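Local coordinates for ferrichrome ABC transporter substrate-binding protein (Staphylococcus pseudintermedius, PDB 5FLY) that probably binds ferrichrome-type iron siderophores outside the cell and hands them to an ABC transporter for import, as a class III solute-binding protein, at residues A[189-192]-A[193-196]; A[242-246]-A[247-251]; A[75-79]-A[80-84]; A[37-41]-A[42-46]. All coordinates share one frame; numbering follows the deposited sequence.

In the fold
Four local contacts follow one another along the chain, and none nests in or crosses another. Contact 4 (37-46) comes first, ending helix 36-41 and turning into strand 46-50; contact 3 (75-84) does the same between helix 74-79 and strand 84-88. Both belong to the lobe built on the all-parallel sheet, their centres about 17 Å apart. The long helix 127-152 then leads to the second lobe with its mixed sheet. There contact 1 (189-196) opens helix 192-198, and contact 2 (242-251) closes helix 242-245 and enters edge strand 249-253, their centres about 18 Å apart. Contacts 2 and 3 lie about 48 Å apart, centre to centre.

Contact 1: residues A[189-192]-A[193-196]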
loop_
_atom_site.group_PDB
_atom_site.type_symbol
_atom_site.label_atom_id
_atom_site.label_comp_id
_atom_site.label_asym_id
_atom_site.label_seq_id
_atom_site.Cartn_x
_atom_site.Cartn_y
_atom_site.Cartn_z
ATOM N N GLN A 189 12.728 -12.009 5.442
ATOM C CA GLN A 189 13.698 -11.073 5.977
ATOM C C GLN A 189 13.991 -9.937 5.021
ATOM O O GLN A 189 13.905 -10.080 3.802
ATOM C CB GLN A 189 15.010 -11.783 6.310
ATOM C CG GLN A 189 14.857 -13.031 7.170
ATOM C CD GLN A 189 13.964 -12.821 8.372
ATOM O OE1 GLN A 189 12.918 -13.467 8.506
ATOM N NE2 GLN A 189 14.373 -11.924 9.264
ATOM N N MET A 190 14.342 -8.801 5.602
ATOM C CA MET A 190 14.838 -7.670 4.836
ATOM C C MET A 190 16.340 -7.571 5.044
ATOM O O MET A 190 16.802 -7.584 6.186
ATOM C CB MET A 190 14.154 -6.379 5.261
ATOM C CG MET A 190 14.586 -5.171 4.441
ATOM S SD MET A 190 13.713 -3.701 4.983
ATOM C CE MET A 190 12.128 -3.967 4.186
ATOM N N PRO A 191 17.115 -7.479 3.942
ATOM C CA PRO A 191 18.562 -7.305 4.086
ATOM C C PRO A 191 18.880 -6.093 4.953
ATOM O O PRO A 191 18.214 -5.053 4.839
ATOM C CB PRO A 191 19.039 -7.105 2.649
ATOM C CG PRO A 191 18.006 -7.791 1.814
ATOM C CD PRO A 191 16.709 -7.557 2.525
ATOM N N LYS A 192 19.866 -6.244 5.830
ATOM C CA LYS A 192 20.213 -5.188 6.783
ATOM C C LYS A 192 20.456 -3.821 6.130
ATOM O O LYS A 192 19.981 -2.801 6.633
ATOM C CB LYS A 192 21.445 -5.609 7.585
ATOM C CG LYS A 192 21.976 -4.558 8.564
ATOM C CD LYS A 192 20.949 -4.134 9.590
ATOM C CE LYS A 192 21.578 -3.316 10.707
ATOM N NZ LYS A 192 20.540 -2.775 11.618
ATOM N N ALA A 193 21.175 -3.793 5.012
ATOM C CA ALA A 193 21.512 -2.515 4.388
ATOM C C ALA A 193 20.258 -1.810 3.894
ATOM O O ALA A 193 20.160 -0.581 3.934
ATOM C CB ALA A 193 22.490 -2.711 3.246
ATOM N N LEU A 194 19.312 -2.608 3.416
ATOM C CA LEU A 194 18.048 -2.106 2.898
ATOM C C LEU A 194 17.178 -1.600 4.050
ATOM O O LEU A 194 16.551 -0.551 3.953
ATOM C CB LEU A 194 17.331 -3.207 2.115
ATOM C CG LEU A 194 15.944 -2.851 1.586
ATOM C CD1 LEU A 194 15.968 -1.546 0.786
ATOM C CD2 LEU A 194 15.399 -3.990 0.730
ATOM N N ASP A 195 17.166 -2.344 5.154
ATOM C CA ASP A 195 16.478 -1.909 6.358
ATOM C C ASP A 195 16.974 -0.530 6.777
ATOM O O ASP A 195 16.172 0.394 6.973
ATOM C CB ASP A 195 16.692 -2.930 7.489
ATOM C CG ASP A 195 15.825 -2.663 8.705
ATOM O OD1 ASP A 195 14.861 -1.875 8.621
ATOM O OD2 ASP A 195 16.110 -3.268 9.758
ATOM N N ASP A 196 18.288 -0.388 6.900
ATOM C CA ASP A 196 18.869 0.878 7.337
ATOM C C ASP A 196 18.557 2.030 6.377
ATOM O O ASP A 196 18.260 3.141 6.823
ATOM C CB ASP A 196 20.380 0.735 7.512
ATOM C CG ASP A 196 20.744 -0.160 8.682
ATOM O OD1 ASP A 196 19.878 -0.405 9.553
ATOM O OD2 ASP A 196 21.901 -0.615 8.733
#
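P191 O receives D195 N at 2.9 Å in a nearly straight bond while the chain passes from the extended conformation of P191 (psi 138°) into the helical one of K192, so P191 is the N-cap of helix 192-198. The same oxygen takes a second, weak bond from L194 N, and one residue further on D196 N reaches K192 O at 3.0 Å. Proline is tolerated here, probably because the cap works through its carbonyl, P191 O, and needs no N-H.

M190 reaches forward over the first turn. Two anti torsions carry CG and SD out over L194 and D195, setting SD 3.6 Å from D195 CA; the bend at chi3 moves only the terminal methyl. Its CG meets L194 CG at 3.9 Å, the two side chains lying about at right angles. L194 also brings CD2 to within 4.2 Å of P191 CD, and both residues lean on T159 of strand 158-164, while Y183 of helix 179-185 packs against M190 and L194. A flexible thioether suits this irregular corner.

On the outer side K192 and D196, one turn apart, form a salt bridge. K192 starts with CG anti to its backbone N (chi1 176°) and then kinks at chi2 (59°), which carries the long chain alongside the carboxylate oxygens: CE lies 3.4 Å from D196 OD2, and NZ is 3.2 Å from D196 OD1, on the syn lone pair. D195 adds a weak, long ion pair with K173. Acidic groups near a helix N terminus probably interact favourably with its dipole, whereas the exposed lysine bridge is likely to contribute only modestly.

Contact 2: residues A[242-246]-A[247-251]; sequences EAVQN and KYAFN
K247 turns into the left-handed region (phi 57°, psi 43°), and this swing brings Y248 back against the last helical turn, beside A243 and N246. Y248 carries CG anti to its own carbonyl carbon (chi1 -81°), which lays one face of the ring under the side chain of N246. N246 CB stands 4.2 Å from the ring centroid, close to the normal but displaced toward the rim, a CH-pi contact. The carbonyl of N246 is near as well, its O 3.3 Å from Y248 CD1.

Two backbone bonds make the turn a Schellman motif. Y248 N reaches back to A243 O at 2.8 Å, fairly straight. Inside it, K247 N meets V244 O at 3.1 Å, approaching from well above the carbonyl plane and not along a lone pair. Together they occupy carbonyls at the end of helix 242-245 that have no further turn to serve. The apolar contact expected of this motif is there too, with A243 CB 4.4 Å from Y248 CB. A small residue probably suits this place, where A243 packs on both Y248 CB and I219 of strand 218-223. Beyond it, V244 CG2 touches A249 CB at 4.2 Å, where a short side chain is consistent with the strand starting close to the helix. K247 suits the bend: its chain is extended beyond CG, at an exposed position.

Strand 218-223 also shares backbone bonds with Y248 and F250; Y248 and K247 pack on P280 near the C terminus, so the helix end is tied both to the mixed sheet and to the chain's tail.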
loop_
_atom_site.group_PDB
_atom_site.type_symbol
_atom_site.label_atom_id
_atom_site.label_comp_id
_atom_site.label_asym_id
_atom_site.label_seq_id
_atom_site.Cartn_x
_atom_site.Cartn_y
_atom_site.Cartn_z
ATOM N N GLU A 242 23.666 -12.884 -6.446
ATOM C CA GLU A 242 23.357 -14.262 -6.103
ATOM C C GLU A 242 21.885 -14.571 -6.427
ATOM O O GLU A 242 21.570 -15.653 -6.925
ATOM C CB GLU A 242 23.670 -14.533 -4.628
ATOM C CG GLU A 242 23.579 -16.003 -4.223
ATOM C CD GLU A 242 24.729 -16.859 -4.762
ATOM O OE1 GLU A 242 25.702 -16.295 -5.314
ATOM O OE2 GLU A 242 24.658 -18.106 -4.627
ATOM N N ALA A 243 20.980 -13.623 -6.180
ATOM C CA ALA A 243 19.567 -13.877 -6.470
ATOM C C ALA A 243 19.354 -14.128 -7.959
ATOM O O ALA A 243 18.593 -15.001 -8.341
ATOM C CB ALA A 243 18.706 -12.724 -6.014
ATOM N N VAL A 244 20.031 -13.341 -8.788
ATOM C CA VAL A 244 19.894 -13.443 -10.233
ATOM C C VAL A 244 20.558 -14.738 -10.722
ATOM O O VAL A 244 20.008 -15.419 -11.569
ATOM C CB VAL A 244 20.482 -12.198 -10.931
ATOM C CG1 VAL A 244 20.494 -12.356 -12.436
ATOM C CG2 VAL A 244 19.668 -10.965 -10.544
ATOM N N GLN A 245 21.725 -15.079 -10.180
ATOM C CA GLN A 245 22.356 -16.367 -10.473
ATOM C C GLN A 245 21.485 -17.563 -10.055
ATOM O O GLN A 245 21.469 -18.596 -10.739
ATOM C CB GLN A 245 23.725 -16.452 -9.783
ATOM C CG GLN A 245 24.765 -15.489 -10.340
ATOM C CD GLN A 245 26.178 -15.805 -9.872
ATOM O OE1 GLN A 245 26.569 -16.970 -9.776
ATOM N NE2 GLN A 245 26.955 -14.766 -9.590
ATOM N N ASN A 246 20.776 -17.438 -8.935
ATOM C CA ASN A 246 19.900 -18.516 -8.464
ATOM C C ASN A 246 18.539 -18.533 -9.171
ATOM O O ASN A 246 17.698 -19.392 -8.888
ATOM C CB ASN A 246 19.681 -18.405 -6.942
ATOM C CG ASN A 246 20.918 -18.763 -6.136
ATOM O OD1 ASN A 246 21.800 -19.494 -6.605
ATOM N ND2 ASN A 246 20.991 -18.247 -4.915
ATOM N N LYS A 247 18.332 -17.596 -10.098
ATOM C CA LYS A 247 17.048 -17.417 -10.787
ATOM C C LYS A 247 15.898 -17.181 -9.793
ATOM O O LYS A 247 14.791 -17.715 -9.923
ATOM C CB LYS A 247 16.771 -18.618 -11.699
ATOM C CG LYS A 247 17.801 -18.688 -12.830
ATOM C CD LYS A 247 17.678 -19.933 -13.668
ATOM C CE LYS A 247 18.797 -19.982 -14.682
ATOM N NZ LYS A 247 18.946 -21.334 -15.305
ATOM N N TYR A 248 16.207 -16.346 -8.807
ATOM C CA TYR A 248 15.286 -15.932 -7.768
ATOM C C TYR A 248 14.923 -14.456 -7.954
ATOM O O TYR A 248 14.876 -13.691 -6.992
ATOM C CB TYR A 248 15.911 -16.151 -6.384
ATOM C CG TYR A 248 15.847 -17.568 -5.852
ATOM C CD1 TYR A 248 15.440 -18.632 -6.647
ATOM C CD2 TYR A 248 16.187 -17.828 -4.529
ATOM C CE1 TYR A 248 15.371 -19.925 -6.125
ATOM C CE2 TYR A 248 16.131 -19.111 -4.007
ATOM C CZ TYR A 248 15.718 -20.151 -4.806
ATOM O OH TYR A 248 15.661 -21.426 -4.272
ATOM N N ALA A 249 14.681 -14.058 -9.197
ATOM C CA ALA A 249 14.355 -12.666 -9.500
ATOM C C ALA A 249 13.195 -12.644 -10.480
ATOM O O ALA A 249 13.235 -13.317 -11.508
ATOM C CB ALA A 249 15.578 -11.920 -10.065
ATOM N N PHE A 250 12.146 -11.897 -10.153
ATOM C CA PHE A 250 10.997 -11.792 -11.045
ATOM C C PHE A 250 10.365 -10.420 -10.940
ATOM O O PHE A 250 10.600 -9.688 -9.977
ATOM C CB PHE A 250 9.947 -12.897 -10.774
ATOM C CG PHE A 250 9.346 -12.890 -9.382
ATOM C CD1 PHE A 250 9.916 -13.634 -8.353
ATOM C CD2 PHE A 250 8.178 -12.186 -9.114
ATOM C CE1 PHE A 250 9.340 -13.649 -7.080
ATOM C CE2 PHE A 250 7.605 -12.202 -7.856
ATOM C CZ PHE A 250 8.188 -12.935 -6.839
ATOM N N ASN A 251 9.598 -10.081 -11.968
ATOM C CA ASN A 251 8.887 -8.814 -12.036
ATOM C C ASN A 251 7.438 -8.952 -11.623
ATOM O O ASN A 251 6.810 -10.004 -11.816
ATOM C CB ASN A 251 8.915 -8.234 -13.449
ATOM C CG ASN A 251 10.321 -8.031 -13.979
ATOM O OD1 ASN A 251 11.250 -7.788 -13.227
ATOM N ND2 ASN A 251 10.465 -8.101 -15.295
#

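Contact 3: residues A[75-79]-A[80-84]; sequences EKVAS and LKPDL
V77 and P82 meet in a helix-ending turn, a local contact that closes helix 74-79 and directs the chain toward strand 84-88 of the parallel sheet. V77 CG1 lies 4.1 Å from P82 CG, the two side chains about perpendicular, and I100 of helix 94-100 also packs on the proline. Just after the helix, L80 folds back on the last turn, with CG 3.6 Å from K76 O and CD1 4.1 Å from K76 CE. K76 can lend this methylene because its chain kinks at chi2 (61°) and then runs straight to a salt bridge with D67.

L80 N sits 3.0 Å from V77 O, above the carbonyl plane, with a weak second bond to K76 O. That same K76 O takes the hydroxyl of S79 at 2.7 Å; a serine hydroxyl can bond to a carbonyl about one turn back in a helix, here three residues earlier. K81 then turns to positive phi (46°) and gives its N-H to A78 O at 3.0 Å. Its aliphatic chain passes that oxygen, with K81 CD 3.5 Å from A78 O.

P82 has no N-H to offer, and its CD packs 3.2 Å from V77 O instead. The bend thus has the inner bond of a Schellman motif but not the outer one, a way of ending a helix with proline after a left-handed residue, here in the helix-to-strand return of an alpha/beta lobe.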
loop_
_atom_site.group_PDB
_atom_site.type_symbol
_atom_site.label_atom_id
_atom_site.label_comp_id
_atom_site.label_asym_id
_atom_site.label_seq_id
_atom_site.Cartn_x
_atom_site.Cartn_y
_atom_site.Cartn_z
ATOM N N GLU A 75 -13.163 22.279 -5.744
ATOM C CA GLU A 75 -14.527 22.635 -6.105
ATOM C C GLU A 75 -15.339 21.380 -6.436
ATOM O O GLU A 75 -16.537 21.338 -6.146
ATOM C CB GLU A 75 -14.534 23.649 -7.255
ATOM C CG GLU A 75 -14.020 24.989 -6.781
ATOM C CD GLU A 75 -14.302 26.121 -7.734
ATOM O OE1 GLU A 75 -15.446 26.238 -8.203
ATOM O OE2 GLU A 75 -13.370 26.909 -8.002
ATOM N N LYS A 76 -14.696 20.349 -6.991
ATOM C CA LYS A 76 -15.379 19.073 -7.188
ATOM C C LYS A 76 -15.752 18.467 -5.844
ATOM O O LYS A 76 -16.887 18.011 -5.673
ATOM C CB LYS A 76 -14.534 18.079 -7.994
ATOM C CG LYS A 76 -15.200 16.705 -8.220
ATOM C CD LYS A 76 -16.505 16.762 -8.999
ATOM C CE LYS A 76 -17.096 15.345 -9.125
ATOM N NZ LYS A 76 -18.332 15.317 -9.971
ATOM N N VAL A 77 -14.822 18.484 -4.886
ATOM C CA VAL A 77 -15.114 17.928 -3.568
ATOM C C VAL A 77 -16.340 18.653 -2.994
ATOM O O VAL A 77 -17.316 18.026 -2.565
ATOM C CB VAL A 77 -13.891 18.035 -2.601
ATOM C CG1 VAL A 77 -14.250 17.535 -1.212
ATOM C CG2 VAL A 77 -12.709 17.252 -3.144
ATOM N N ALA A 78 -16.327 19.980 -3.049
ATOM C CA ALA A 78 -17.421 20.761 -2.501
ATOM C C ALA A 78 -18.742 20.406 -3.194
ATOM O O ALA A 78 -19.774 20.271 -2.537
ATOM C CB ALA A 78 -17.117 22.250 -2.625
ATOM N N SER A 79 -18.708 20.230 -4.512
ATOM C CA SER A 79 -19.938 19.950 -5.263
ATOM C C SER A 79 -20.584 18.630 -4.855
ATOM O O SER A 79 -21.763 18.426 -5.107
ATOM C CB SER A 79 -19.666 19.933 -6.761
ATOM O OG SER A 79 -19.024 18.745 -7.170
ATOM N N LEU A 80 -19.814 17.737 -4.237
ATOM C CA LEU A 80 -20.341 16.434 -3.835
ATOM C C LEU A 80 -20.995 16.486 -2.447
ATOM O O LEU A 80 -21.518 15.487 -1.964
ATOM C CB LEU A 80 -19.230 15.379 -3.866
ATOM C CG LEU A 80 -18.773 14.941 -5.262
ATOM C CD1 LEU A 80 -17.497 14.087 -5.211
ATOM C CD2 LEU A 80 -19.901 14.205 -6.017
ATOM N N LYS A 81 -20.965 17.659 -1.813
ATOM C CA LYS A 81 -21.577 17.846 -0.500
ATOM C C LYS A 81 -21.233 16.732 0.488
ATOM O O LYS A 81 -22.125 16.094 1.058
ATOM C CB LYS A 81 -23.094 17.950 -0.648
ATOM C CG LYS A 81 -23.540 19.001 -1.651
ATOM C CD LYS A 81 -23.061 20.399 -1.270
ATOM C CE LYS A 81 -23.570 21.445 -2.258
ATOM N NZ LYS A 81 -25.054 21.435 -2.346
ATOM N N PRO A 82 -19.936 16.501 0.708
ATOM C CA PRO A 82 -19.484 15.460 1.632
ATOM C C PRO A 82 -19.841 15.751 3.090
ATOM O O PRO A 82 -19.981 16.925 3.449
ATOM C CB PRO A 82 -17.958 15.469 1.450
ATOM C CG PRO A 82 -17.642 16.849 0.976
ATOM C CD PRO A 82 -18.811 17.294 0.171
ATOM N N ASP A 83 -19.992 14.717 3.910
ATOM C CA ASP A 83 -20.024 14.929 5.357
ATOM C C ASP A 83 -18.707 14.484 6.000
ATOM O O ASP A 83 -18.512 14.659 7.201
ATOM C CB ASP A 83 -21.240 14.239 6.006
ATOM C CG ASP A 83 -21.255 12.722 5.865
ATOM O OD1 ASP A 83 -20.388 12.119 5.203
ATOM O OD2 ASP A 83 -22.201 12.126 6.446
ATOM N N LEU A 84 -17.786 13.975 5.182
ATOM C CA LEU A 84 -16.476 13.547 5.648
ATOM C C LEU A 84 -15.538 13.493 4.456
ATOM O O LEU A 84 -15.902 12.946 3.410
ATOM C CB LEU A 84 -16.555 12.169 6.338
ATOM C CG LEU A 84 -15.229 11.566 6.807
ATOM C CD1 LEU A 84 -14.594 12.403 7.898
ATOM C CD2 LEU A 84 -15.429 10.128 7.305
#

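Contact 4: residues A[37-41]-A[42-46]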
loop_
_atom_site.group_PDB
_atom_site.type_symbol
_atom_site.label_atom_id
_atom_site.label_comp_id
_atom_site.label_asym_id
_atom_site.label_seq_id
_atom_site.Cartn_x
_atom_site.Cartn_y
_atom_site.Cartn_z
ATOM N N GLY A 37 -9.595 1.575 -1.047
ATOM C CA GLY A 37 -9.937 0.162 -1.101
ATOM C C GLY A 37 -10.501 -0.333 0.214
ATOM O O GLY A 37 -11.451 -1.120 0.240
ATOM N N GLY A 38 -9.909 0.117 1.312
ATOM C CA GLY A 38 -10.327 -0.352 2.628
ATOM C C GLY A 38 -11.731 0.081 3.011
ATOM O O GLY A 38 -12.500 -0.672 3.623
ATOM N N LEU A 39 -12.076 1.316 2.681
ATOM C CA LEU A 39 -13.408 1.806 2.966
ATOM C C LEU A 39 -14.445 1.136 2.060
ATOM O O LEU A 39 -15.539 0.818 2.499
ATOM C CB LEU A 39 -13.441 3.319 2.818
ATOM C CG LEU A 39 -12.784 4.075 3.980
ATOM C CD1 LEU A 39 -12.488 5.526 3.554
ATOM C CD2 LEU A 39 -13.676 4.032 5.228
ATOM N N LYS A 40 -14.091 0.916 0.796
ATOM C CA LYS A 40 -14.968 0.216 -0.154
ATOM C C LYS A 40 -15.214 -1.229 0.309
ATOM O O LYS A 40 -16.333 -1.751 0.245
ATOM C CB LYS A 40 -14.345 0.237 -1.545
ATOM C CG LYS A 40 -14.975 -0.698 -2.573
ATOM C CD LYS A 40 -16.420 -0.402 -2.827
ATOM C CE LYS A 40 -17.051 -1.453 -3.768
ATOM N NZ LYS A 40 -18.522 -1.230 -3.947
ATOM N N TYR A 41 -14.164 -1.861 0.814
ATOM C CA TYR A 41 -14.253 -3.242 1.279
ATOM C C TYR A 41 -15.264 -3.352 2.416
ATOM O O TYR A 41 -15.921 -4.387 2.599
ATOM C CB TYR A 41 -12.873 -3.724 1.731
ATOM C CG TYR A 41 -12.735 -5.208 1.916
ATOM C CD1 TYR A 41 -12.470 -6.035 0.833
ATOM C CD2 TYR A 41 -12.851 -5.784 3.172
ATOM C CE1 TYR A 41 -12.331 -7.394 1.004
ATOM C CE2 TYR A 41 -12.700 -7.144 3.352
ATOM C CZ TYR A 41 -12.451 -7.944 2.258
ATOM O OH TYR A 41 -12.293 -9.301 2.421
ATOM N N LEU A 42 -15.387 -2.264 3.162
ATOM C CA LEU A 42 -16.321 -2.161 4.280
ATOM C C LEU A 42 -17.675 -1.557 3.885
ATOM O O LEU A 42 -18.504 -1.266 4.761
ATOM C CB LEU A 42 -15.697 -1.333 5.411
ATOM C CG LEU A 42 -14.499 -1.964 6.138
ATOM C CD1 LEU A 42 -13.866 -0.947 7.056
ATOM C CD2 LEU A 42 -14.923 -3.202 6.931
ATOM N N ASP A 43 -17.905 -1.416 2.576
ATOM C CA ASP A 43 -19.141 -0.870 2.015
ATOM C C ASP A 43 -19.463 0.497 2.599
ATOM O O ASP A 43 -20.620 0.799 2.913
ATOM C CB ASP A 43 -20.333 -1.809 2.242
ATOM C CG ASP A 43 -21.548 -1.421 1.405
ATOM O OD1 ASP A 43 -21.365 -0.947 0.256
ATOM O OD2 ASP A 43 -22.686 -1.579 1.897
ATOM N N ALA A 44 -18.432 1.328 2.730
ATOM C CA ALA A 44 -18.621 2.708 3.163
ATOM C C ALA A 44 -19.440 3.522 2.163
ATOM O O ALA A 44 -19.478 3.224 0.955
ATOM C CB ALA A 44 -17.281 3.377 3.385
ATOM N N ASN A 45 -20.079 4.574 2.669
ATOM C CA ASN A 45 -20.888 5.453 1.828
ATOM C C ASN A 45 -20.021 6.469 1.083
ATOM O O ASN A 45 -19.975 7.658 1.429
ATOM C CB ASN A 45 -21.946 6.158 2.680
ATOM C CG ASN A 45 -22.916 5.171 3.336
ATOM O OD1 ASN A 45 -23.448 4.275 2.666
ATOM N ND2 ASN A 45 -23.133 5.313 4.642
ATOM N N ILE A 46 -19.349 6.005 0.036
ATOM C CA ILE A 46 -18.395 6.834 -0.692
ATOM C C ILE A 46 -19.071 7.491 -1.888
ATOM O O ILE A 46 -19.704 6.806 -2.715
ATOM C CB ILE A 46 -17.190 6.006 -1.182
ATOM C CG1 ILE A 46 -16.438 5.392 0.008
ATOM C CG2 ILE A 46 -16.262 6.863 -2.058
ATOM C CD1 ILE A 46 -15.406 4.352 -0.373
HETATM O O HOH W 1 -19.759 -0.699 -1.641
#
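L39 O is the main backbone acceptor here: A44 N binds it at 2.9 Å in a fairly straight bond. D43 N meets K40 O at 2.8 Å, arriving from above the carbonyl plane, whereas L42 N is shared weakly between G38 O and L39 O. G38 O also accepts a hydrogen bond from Q117 NE2, which helps to satisfy this buried carbonyl near the end of the helix.

The bonds A44 N to L39 O and D43 N to K40 O define a Schellman motif, with D43 at positive phi (54°) as the residue that ends helix 36-41. The next bend is an inverse gamma turn centred on N45, with a weak bond from I46 N to A44 O, and it delivers the chain to strand 46-50 in the alternating helix and strand order of this lobe.

Apolar contacts fill the inside of the bend. L39 CB lies 3.9 Å from A44 CB and 3.9 Å from I46 CD1; a small side chain probably suits position 44, its CB lying close to L39 O, and V124 of helix 113-124 packs on both L39 and A44. L42 folds back over the final turn, CG anti to its carbonyl carbon (chi1 -68°), an orientation in which L42 CG rests 3.5 Å from G38 O.

On the side of helix 262-278, Y41 meets Y263 edge-to-face. Charged groups are linked through water: one molecule accepts from K40 NZ at 2.7 Å and donates to the carboxylate of D43.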